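Local coordinates for protein pentalenene synthase (Streptomyces chartreusis NRRL 3882, PDB 6Q4S) that probably catalyses the magnesium-dependent cyclisation of (2E,6E)-farnesyl diphosphate to the bicyclic sesquiterpenol 7-epi-alpha-eudesmol, with release of diphosphate, at residues Arg194-Ala202 with Glu290-Glu299; Gln201-Met211 with Arg276-Leu286. All blocks are in the same frame, centred on the assembly; numbering follows the deposited sequence.

Interaction 1: Arg194-Ala202 with Glu290-Glu299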
loop_
_atom_site.group_PDB
_atom_site.type_symbol
_atom_site.label_atom_id
_atom_site.label_comp_id
_atom_site.label_asym_id
_atom_site.label_seq_id
_atom_site.Cartn_x
_atom_site.Cartn_y
_atom_site.Cartn_z
ATOM N N ARG A 194 17.230 -3.988 -12.294
ATOM C CA ARG A 194 18.177 -5.023 -12.543
ATOM C C ARG A 194 17.551 -6.367 -12.866
ATOM O O ARG A 194 18.234 -7.238 -13.370
ATOM C CB ARG A 194 19.071 -5.138 -11.354
ATOM C CG ARG A 194 20.339 -5.944 -11.632
ATOM C CD ARG A 194 21.216 -5.965 -10.397
ATOM N NE ARG A 194 22.482 -6.621 -10.659
ATOM C CZ ARG A 194 23.467 -6.748 -9.791
ATOM N NH1 ARG A 194 23.391 -6.260 -8.550
ATOM N NH2 ARG A 194 24.547 -7.379 -10.182
ATOM N N GLY A 195 16.284 -6.571 -12.545
ATOM C CA GLY A 195 15.522 -7.739 -13.029
ATOM C C GLY A 195 15.663 -8.903 -12.107
ATOM O O GLY A 195 15.934 -9.995 -12.545
ATOM N N PHE A 196 15.490 -8.687 -10.808
ATOM C CA PHE A 196 15.400 -9.760 -9.892
ATOM C C PHE A 196 14.396 -9.342 -8.809
ATOM O O PHE A 196 13.978 -8.206 -8.791
ATOM C CB PHE A 196 16.787 -10.047 -9.282
ATOM C CG PHE A 196 17.263 -8.977 -8.303
ATOM C CD1 PHE A 196 17.778 -7.783 -8.760
ATOM C CD2 PHE A 196 17.131 -9.153 -6.947
ATOM C CE1 PHE A 196 18.181 -6.783 -7.879
ATOM C CE2 PHE A 196 17.528 -8.149 -6.056
ATOM C CZ PHE A 196 18.016 -6.951 -6.533
ATOM N N GLU A 197 14.076 -10.249 -7.909
ATOM C CA GLU A 197 13.317 -9.963 -6.712
ATOM C C GLU A 197 13.938 -10.612 -5.518
ATOM O O GLU A 197 14.353 -11.771 -5.577
ATOM C CB GLU A 197 11.873 -10.409 -6.828
ATOM C CG GLU A 197 11.122 -9.530 -7.833
ATOM C CD GLU A 197 9.610 -9.777 -7.920
ATOM O OE1 GLU A 197 9.059 -10.333 -6.888
ATOM O OE2 GLU A 197 9.041 -9.392 -9.041
ATOM N N VAL A 198 13.999 -9.866 -4.426
ATOM C CA VAL A 198 14.620 -10.368 -3.191
ATOM C C VAL A 198 13.647 -11.361 -2.571
ATOM O O VAL A 198 12.441 -11.075 -2.543
ATOM C CB VAL A 198 14.913 -9.232 -2.171
ATOM C CG1 VAL A 198 15.404 -9.808 -0.831
ATOM C CG2 VAL A 198 15.970 -8.297 -2.684
ATOM N N PRO A 199 14.146 -12.526 -2.047
ATOM C CA PRO A 199 13.200 -13.493 -1.436
ATOM C C PRO A 199 12.413 -12.897 -0.314
ATOM O O PRO A 199 13.005 -12.230 0.571
ATOM C CB PRO A 199 14.107 -14.642 -0.957
ATOM C CG PRO A 199 15.206 -14.612 -1.974
ATOM C CD PRO A 199 15.467 -13.141 -2.261
ATOM N N ALA A 200 11.081 -13.112 -0.337
ATOM C CA ALA A 200 10.170 -12.346 0.533
ATOM C C ALA A 200 10.489 -12.557 2.004
ATOM O O ALA A 200 10.383 -11.622 2.794
ATOM C CB ALA A 200 8.708 -12.668 0.235
ATOM N N GLN A 201 10.892 -13.776 2.369
ATOM C CA GLN A 201 11.264 -14.074 3.769
ATOM C C GLN A 201 12.558 -13.352 4.210
ATOM O O GLN A 201 12.701 -13.093 5.386
ATOM C CB GLN A 201 11.342 -15.602 4.035
ATOM C CG GLN A 201 12.441 -16.340 3.285
ATOM C CD GLN A 201 12.047 -16.811 1.887
ATOM O OE1 GLN A 201 11.589 -16.043 1.039
ATOM N NE2 GLN A 201 12.281 -18.062 1.632
ATOM N N ALA A 202 13.462 -13.023 3.276
ATOM C CA ALA A 202 14.583 -12.135 3.565
ATOM C C ALA A 202 14.197 -10.632 3.720
ATOM O O ALA A 202 14.670 -9.928 4.651
ATOM C CB ALA A 202 15.693 -12.313 2.550
ATOM N N GLU A 290 18.730 -18.075 -4.311
ATOM C CA GLU A 290 18.116 -17.171 -3.342
ATOM C C GLU A 290 19.190 -16.265 -2.673
ATOM O O GLU A 290 19.031 -15.026 -2.659
ATOM C CB GLU A 290 17.316 -17.954 -2.295
ATOM C CG GLU A 290 16.062 -18.577 -2.915
ATOM C CD GLU A 290 15.345 -19.621 -2.059
ATOM O OE1 GLU A 290 15.927 -20.237 -1.106
ATOM O OE2 GLU A 290 14.156 -19.827 -2.354
ATOM N N ARG A 291 20.282 -16.871 -2.172
ATOM C CA ARG A 291 21.428 -16.100 -1.614
ATOM C C ARG A 291 21.916 -15.062 -2.550
ATOM O O ARG A 291 22.226 -13.924 -2.123
ATOM C CB ARG A 291 22.630 -16.973 -1.266
ATOM C CG ARG A 291 22.470 -17.698 0.037
ATOM C CD ARG A 291 23.409 -18.914 0.153
ATOM N NE ARG A 291 22.989 -19.636 1.341
ATOM C CZ ARG A 291 23.424 -19.419 2.582
ATOM N NH1 ARG A 291 24.361 -18.521 2.860
ATOM N NH2 ARG A 291 22.887 -20.112 3.568
ATOM N N ASP A 292 22.014 -15.441 -3.822
ATOM C CA ASP A 292 22.469 -14.523 -4.862
ATOM C C ASP A 292 21.524 -13.316 -5.086
ATOM O O ASP A 292 21.966 -12.218 -5.511
ATOM C CB ASP A 292 22.634 -15.271 -6.191
ATOM C CG ASP A 292 23.094 -14.358 -7.319
ATOM O OD1 ASP A 292 24.195 -13.802 -7.165
ATOM O OD2 ASP A 292 22.364 -14.156 -8.344
ATOM N N ARG A 293 20.229 -13.559 -4.915
ATOM C CA ARG A 293 19.203 -12.519 -5.084
ATOM C C ARG A 293 19.260 -11.542 -3.876
ATOM O O ARG A 293 19.153 -10.347 -4.068
ATOM C CB ARG A 293 17.798 -13.153 -5.277
ATOM C CG ARG A 293 17.611 -13.791 -6.682
ATOM C CD ARG A 293 16.554 -14.917 -6.649
ATOM N NE ARG A 293 15.302 -14.438 -6.049
ATOM C CZ ARG A 293 14.344 -15.170 -5.493
ATOM N NH1 ARG A 293 14.403 -16.491 -5.445
ATOM N NH2 ARG A 293 13.277 -14.563 -4.980
ATOM N N VAL A 294 19.428 -12.095 -2.675
ATOM C CA VAL A 294 19.762 -11.318 -1.466
ATOM C C VAL A 294 20.956 -10.394 -1.647
ATOM O O VAL A 294 20.859 -9.109 -1.475
ATOM C CB VAL A 294 19.923 -12.231 -0.242
ATOM C CG1 VAL A 294 20.468 -11.459 0.979
ATOM C CG2 VAL A 294 18.580 -12.818 0.121
ATOM N N ARG A 295 22.057 -10.989 -2.087
ATOM C CA ARG A 295 23.275 -10.226 -2.355
ATOM C C ARG A 295 22.996 -9.085 -3.306
ATOM O O ARG A 295 23.436 -7.961 -3.060
ATOM C CB ARG A 295 24.432 -11.124 -2.864
ATOM C CG ARG A 295 25.685 -10.354 -3.280
ATOM C CD ARG A 295 26.795 -11.218 -3.907
ATOM N NE ARG A 295 26.318 -11.893 -5.120
ATOM C CZ ARG A 295 26.090 -11.303 -6.301
ATOM N NH1 ARG A 295 26.306 -10.004 -6.515
ATOM N NH2 ARG A 295 25.641 -12.034 -7.309
ATOM N N MET A 296 22.235 -9.329 -4.381
ATOM C CA MET A 296 21.883 -8.230 -5.287
ATOM C C MET A 296 21.011 -7.120 -4.599
ATOM O O MET A 296 21.124 -5.930 -4.947
ATOM C CB MET A 296 21.157 -8.761 -6.551
ATOM C CG MET A 296 22.092 -9.446 -7.569
ATOM S SD MET A 296 21.300 -9.940 -9.153
ATOM C CE MET A 296 20.240 -11.252 -8.513
ATOM N N GLY A 297 20.137 -7.570 -3.721
ATOM C CA GLY A 297 19.337 -6.683 -2.837
ATOM C C GLY A 297 20.189 -5.737 -2.014
ATOM O O GLY A 297 19.955 -4.515 -1.970
ATOM N N VAL A 298 21.222 -6.301 -1.404
ATOM C CA VAL A 298 22.161 -5.512 -0.613
ATOM C C VAL A 298 22.905 -4.549 -1.515
ATOM O O VAL A 298 23.089 -3.378 -1.178
ATOM C CB VAL A 298 23.116 -6.447 0.184
ATOM C CG1 VAL A 298 24.173 -5.641 0.923
ATOM C CG2 VAL A 298 22.323 -7.328 1.108
ATOM N N GLU A 299 23.274 -4.980 -2.715
ATOM C CA GLU A 299 23.929 -4.059 -3.625
ATOM C C GLU A 299 23.078 -2.867 -4.048
ATOM O O GLU A 299 23.634 -1.783 -4.251
ATOM C CB GLU A 299 24.531 -4.777 -4.850
ATOM C CG GLU A 299 25.615 -5.782 -4.490
ATOM C CD GLU A 299 26.157 -6.561 -5.711
ATOM O OE1 GLU A 299 26.031 -6.166 -6.937
ATOM O OE2 GLU A 299 26.723 -7.612 -5.413
HETATM O O HOH W 1 21.478 -4.781 -7.251
#

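Interaction 2: Gln201-Met211 with Arg276-Leu286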
loop_
_atom_site.group_PDB
_atom_site.type_symbol
_atom_site.label_atom_id
_atom_site.label_comp_id
_atom_site.label_asym_id
_atom_site.label_seq_id
_atom_site.Cartn_x
_atom_site.Cartn_y
_atom_site.Cartn_z
ATOM N N GLN A 201 10.892 -13.776 2.369
ATOM C CA GLN A 201 11.264 -14.074 3.769
ATOM C C GLN A 201 12.558 -13.352 4.210
ATOM O O GLN A 201 12.701 -13.093 5.386
ATOM C CB GLN A 201 11.342 -15.602 4.035
ATOM C CG GLN A 201 12.441 -16.340 3.285
ATOM C CD GLN A 201 12.047 -16.811 1.887
ATOM O OE1 GLN A 201 11.589 -16.043 1.039
ATOM N NE2 GLN A 201 12.281 -18.062 1.632
ATOM N N ALA A 202 13.462 -13.023 3.276
ATOM C CA ALA A 202 14.583 -12.135 3.565
ATOM C C ALA A 202 14.197 -10.632 3.720
ATOM O O ALA A 202 14.670 -9.928 4.651
ATOM C CB ALA A 202 15.693 -12.313 2.550
ATOM N N MET A 203 13.300 -10.145 2.868
ATOM C CA MET A 203 12.813 -8.753 2.960
ATOM C C MET A 203 12.147 -8.431 4.303
ATOM O O MET A 203 12.325 -7.348 4.807
ATOM C CB MET A 203 11.810 -8.370 1.806
ATOM C CG MET A 203 12.491 -7.972 0.507
ATOM S SD MET A 203 13.531 -6.470 0.487
ATOM C CE MET A 203 12.542 -5.637 1.563
ATOM N N GLY A 204 11.407 -9.370 4.844
ATOM C CA GLY A 204 10.776 -9.264 6.173
ATOM C C GLY A 204 11.622 -9.746 7.366
ATOM O O GLY A 204 11.158 -9.738 8.482
ATOM N N HIS A 205 12.842 -10.190 7.119
ATOM C CA HIS A 205 13.746 -10.550 8.211
ATOM C C HIS A 205 14.250 -9.279 8.960
ATOM O O HIS A 205 14.445 -8.236 8.337
ATOM C CB HIS A 205 14.893 -11.353 7.650
ATOM C CG HIS A 205 15.747 -11.997 8.686
ATOM N ND1 HIS A 205 16.737 -11.309 9.358
ATOM C CD2 HIS A 205 15.747 -13.258 9.188
ATOM C CE1 HIS A 205 17.333 -12.123 10.209
ATOM N NE2 HIS A 205 16.739 -13.305 10.141
ATOM N N PRO A 206 14.439 -9.365 10.282
ATOM C CA PRO A 206 14.858 -8.163 11.049
ATOM C C PRO A 206 16.149 -7.486 10.589
ATOM O O PRO A 206 16.284 -6.280 10.694
ATOM C CB PRO A 206 15.014 -8.671 12.485
ATOM C CG PRO A 206 14.204 -9.908 12.576
ATOM C CD PRO A 206 14.063 -10.485 11.178
ATOM N N VAL A 207 17.103 -8.254 10.125
ATOM C CA VAL A 207 18.303 -7.694 9.574
ATOM C C VAL A 207 18.076 -6.798 8.362
ATOM O O VAL A 207 18.617 -5.687 8.283
ATOM C CB VAL A 207 19.333 -8.801 9.231
ATOM C CG1 VAL A 207 20.543 -8.237 8.522
ATOM C CG2 VAL A 207 19.810 -9.537 10.474
ATOM N N MET A 208 17.362 -7.299 7.359
ATOM C CA MET A 208 17.097 -6.503 6.179
ATOM C C MET A 208 16.170 -5.292 6.466
ATOM O O MET A 208 16.374 -4.215 5.903
ATOM C CB MET A 208 16.524 -7.404 5.086
ATOM C CG MET A 208 16.156 -6.689 3.803
ATOM S SD MET A 208 17.572 -6.007 2.940
ATOM C CE MET A 208 17.983 -7.457 1.918
ATOM N N GLU A 209 15.178 -5.453 7.330
ATOM C CA GLU A 209 14.287 -4.335 7.626
ATOM C C GLU A 209 15.072 -3.216 8.275
ATOM O O GLU A 209 14.901 -2.050 7.933
ATOM C CB GLU A 209 13.149 -4.676 8.582
ATOM C CG GLU A 209 12.121 -5.566 7.944
ATOM C CD GLU A 209 10.802 -5.599 8.677
ATOM O OE1 GLU A 209 10.677 -5.073 9.823
ATOM O OE2 GLU A 209 9.876 -6.180 8.071
ATOM N N ARG A 210 15.932 -3.588 9.221
ATOM C CA ARG A 210 16.814 -2.596 9.830
ATOM C C ARG A 210 17.826 -1.964 8.873
ATOM O O ARG A 210 18.127 -0.778 8.956
ATOM C CB ARG A 210 17.485 -3.268 11.057
ATOM C CG ARG A 210 18.387 -2.389 11.847
ATOM C CD ARG A 210 17.625 -1.330 12.557
ATOM N NE ARG A 210 18.517 -0.590 13.439
ATOM C CZ ARG A 210 18.222 0.591 13.979
ATOM N NH1 ARG A 210 17.056 1.224 13.754
ATOM N NH2 ARG A 210 19.114 1.165 14.739
ATOM N N MET A 211 18.389 -2.744 7.951
ATOM C CA MET A 211 19.295 -2.197 6.970
ATOM C C MET A 211 18.684 -1.088 6.104
ATOM O O MET A 211 19.335 -0.103 5.830
ATOM C CB MET A 211 19.862 -3.288 6.071
ATOM C CG MET A 211 20.904 -4.119 6.793
ATOM S SD MET A 211 21.435 -5.587 5.882
ATOM C CE MET A 211 22.353 -4.982 4.479
ATOM N N ARG A 276 26.340 -9.541 8.698
ATOM C CA ARG A 276 25.444 -10.590 9.203
ATOM C C ARG A 276 24.528 -11.264 8.138
ATOM O O ARG A 276 23.844 -12.236 8.430
ATOM C CB ARG A 276 24.614 -10.002 10.333
ATOM C CG ARG A 276 24.614 -10.865 11.570
ATOM C CD ARG A 276 23.667 -10.291 12.605
ATOM N NE ARG A 276 24.244 -9.102 13.217
ATOM C CZ ARG A 276 23.583 -8.260 14.016
ATOM N NH1 ARG A 276 22.281 -8.444 14.288
ATOM N NH2 ARG A 276 24.226 -7.204 14.532
ATOM N N VAL A 277 24.528 -10.747 6.916
ATOM C CA VAL A 277 23.661 -11.264 5.839
ATOM C C VAL A 277 23.836 -12.792 5.571
ATOM O O VAL A 277 22.832 -13.528 5.550
ATOM C CB VAL A 277 23.801 -10.366 4.576
ATOM C CG1 VAL A 277 23.249 -11.027 3.307
ATOM C CG2 VAL A 277 23.133 -9.016 4.848
ATOM N N PRO A 278 25.096 -13.280 5.457
ATOM C CA PRO A 278 25.260 -14.745 5.364
ATOM C C PRO A 278 24.618 -15.519 6.519
ATOM O O PRO A 278 23.973 -16.525 6.278
ATOM C CB PRO A 278 26.799 -14.944 5.329
ATOM C CG PRO A 278 27.342 -13.646 4.831
ATOM C CD PRO A 278 26.395 -12.577 5.344
ATOM N N GLN A 279 24.728 -15.066 7.752
ATOM C CA GLN A 279 24.036 -15.781 8.844
ATOM C C GLN A 279 22.504 -15.713 8.665
ATOM O O GLN A 279 21.795 -16.644 9.041
ATOM C CB GLN A 279 24.474 -15.251 10.225
ATOM C CG GLN A 279 23.567 -15.564 11.418
ATOM C CD GLN A 279 24.023 -14.837 12.679
ATOM O OE1 GLN A 279 25.029 -15.207 13.283
ATOM N NE2 GLN A 279 23.285 -13.794 13.085
ATOM N N MET A 280 21.990 -14.585 8.162
ATOM C CA MET A 280 20.551 -14.448 7.949
ATOM C C MET A 280 20.101 -15.508 6.924
ATOM O O MET A 280 19.103 -16.187 7.135
ATOM C CB MET A 280 20.176 -13.022 7.466
ATOM C CG MET A 280 18.748 -12.893 6.901
ATOM S SD MET A 280 18.471 -11.260 6.193
ATOM C CE MET A 280 19.137 -11.517 4.578
ATOM N N CYS A 281 20.859 -15.631 5.836
ATOM C CA CYS A 281 20.551 -16.578 4.797
ATOM C C CYS A 281 20.580 -18.003 5.306
ATOM O O CYS A 281 19.737 -18.796 4.905
ATOM C CB CYS A 281 21.493 -16.423 3.622
ATOM S SG CYS A 281 21.324 -14.869 2.714
ATOM N N ASP A 282 21.530 -18.309 6.193
ATOM C CA ASP A 282 21.600 -19.621 6.891
ATOM C C ASP A 282 20.368 -19.867 7.775
ATOM O O ASP A 282 19.749 -20.911 7.703
ATOM C CB ASP A 282 22.880 -19.734 7.771
ATOM C CG ASP A 282 24.190 -19.675 6.968
ATOM O OD1 ASP A 282 24.195 -19.839 5.733
ATOM O OD2 ASP A 282 25.254 -19.455 7.564
ATOM N N GLU A 283 20.029 -18.919 8.629
ATOM C CA GLU A 283 18.841 -19.034 9.515
ATOM C C GLU A 283 17.510 -19.208 8.735
ATOM O O GLU A 283 16.611 -19.924 9.174
ATOM C CB GLU A 283 18.835 -17.790 10.399
ATOM C CG GLU A 283 17.643 -17.420 11.284
ATOM C CD GLU A 283 17.888 -16.041 11.957
ATOM O OE1 GLU A 283 19.010 -15.465 11.816
ATOM O OE2 GLU A 283 16.967 -15.515 12.626
ATOM N N LEU A 284 17.420 -18.558 7.570
ATOM C CA LEU A 284 16.307 -18.739 6.619
ATOM C C LEU A 284 16.399 -20.000 5.755
ATOM O O LEU A 284 15.421 -20.336 5.119
ATOM C CB LEU A 284 16.212 -17.508 5.675
ATOM C CG LEU A 284 15.789 -16.218 6.394
ATOM C CD1 LEU A 284 15.941 -15.013 5.496
ATOM C CD2 LEU A 284 14.388 -16.369 6.974
ATOM N N ARG A 285 17.559 -20.669 5.714
ATOM C CA ARG A 285 17.794 -21.885 4.885
ATOM C C ARG A 285 17.701 -21.603 3.388
ATOM O O ARG A 285 17.150 -22.384 2.612
ATOM C CB ARG A 285 16.851 -23.040 5.241
ATOM C CG ARG A 285 16.716 -23.330 6.712
ATOM C CD ARG A 285 15.766 -24.501 6.897
ATOM N NE ARG A 285 14.646 -24.198 7.800
ATOM C CZ ARG A 285 13.523 -23.538 7.473
ATOM N NH1 ARG A 285 13.320 -23.041 6.253
ATOM N NH2 ARG A 285 12.587 -23.356 8.395
ATOM N N LEU A 286 18.238 -20.485 2.959
ATOM C CA LEU A 286 18.131 -20.158 1.552
ATOM C C LEU A 286 19.101 -21.013 0.736
ATOM O O LEU A 286 20.208 -21.262 1.170
ATOM C CB LEU A 286 18.380 -18.657 1.297
ATOM C CG LEU A 286 17.576 -17.653 2.116
ATOM C CD1 LEU A 286 17.937 -16.275 1.607
ATOM C CD2 LEU A 286 16.075 -17.912 2.038
#

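Interaction 1: Arg194-Ala202 with Glu290-Glu299
F196 lies against M296 at the apolar centre of this contact. CB of M296 sits over one ring face, 3.7 Å from the centroid of F196, in a CH-pi contact. The methionine chain then bends at chi3 (-68°), which brings CE back to CB and CG of the phenylalanine. SD stays over the same ring, 26° off its normal, so the pair is also a Met-aromatic contact. CE2 of F196 comes obliquely to O of R293, 3.4 Å away. Next to it, CG2 of V198 packs on CA of G297, where the helix has no side chain. Further along, CG2 of V294 touches both CD of P199 and CB of A202.

Polar groups lie on the flanks. R293 lays one face of its guanidinium on CG of P199. In the plane of the same group, NE and NH2 both donate to O of E197, and NE of R293 lies 2.9 Å from that oxygen, nearly in line with the C=O bond. The carboxylate of E197 turns elsewhere, to S135. On the other flank, the extended chain of R194 passes over M296. NH1 of R194 makes a salt bridge of 3.1 Å to OE1 of E299, meeting the carboxylate from above its plane. A water also joins NH1 of R194 to O of M296. R295 holds the other oxygen of E299, OE2.

This is loop-on-helix packing in the all-helical terpene synthase fold: the link after helix 183-194 is laid along helix 288-313, away from the annotated sites.

Interaction 2: Gln201-Met211 with Arg276-Leu286
M280 overlaps the imidazole of H205. CG of M280 stands over the ring centre, 3.5 Å from the H205 centroid, as a CH-pi contact. SD of M280 lies obliquely to the ring. CD of P206 lies over the opposite face, offset toward the rim.

Both ring nitrogens are engaged. ND1 of H205 accepts from N of V207 at 3.2 Å, which caps the first turn of helix 206-228. The H205 chi1 of -169° sets CG opposite the backbone N and carries the ring out to helix 252-284. At the far edge, NE2 of H205 donates a weak hydrogen bond of 3.3 Å to OE2 of E283. Ring and carboxylate are steeply turned, their planes 77° apart. The acceptor role of ND1 and the donor role of NE2 are consistent with a neutral ring protonated at NE2.

Apolar contacts spread from this centre. SD of M280 is 4.0 Å from CB of V207, and CE of M280 reaches CB of A202. CD1 of L284 is wedged against CA of A202, 3.7 Å away, and also meets O of Q201. The side chain of Q201 bends at chi2 and runs past L286, with NE2 of Q201 3.8 Å from CD2 of L286. At the other end, the side chains of M211 and V277 cross at about a right angle, with SD of M211 4.0 Å from CG2 of V277. V294 of helix 288-313 also touches V277 and M280.

Helix 252-284 ends here in a Schellman motif at R285, whose guanidinium forms a salt bridge with D287 of the second subunit. Helices 206-211 and 276-284 run roughly antiparallel, at 141° with axes 10.5 Å apart. This is helix-to-helix packing of the terpene synthase bundle, in which the N-cap histidine of one helix packs on the other.

Interactions 1 and 2 are neighbours, their centres about 11 Å apart. They share Q201 and A202 of helix 200-203. Interaction 2 is nested along the chain inside the loop closed by interaction 1. Helices 252-284 and 288-313 follow each other and join the two contacts directly: NH2 of R291 makes a salt bridge of 2.5 Å to OD1 of D282, and CG1 of V294 packs on CG1 of V277 at 3.7 Å. Both contacts touch the second subunit, where Q201 meets its counterpart Q201. Neither contains an annotated residue of the magnesium or substrate sites. However, helix 206-228 continues from interaction 2 to N223 and S227, probable magnesium ligands.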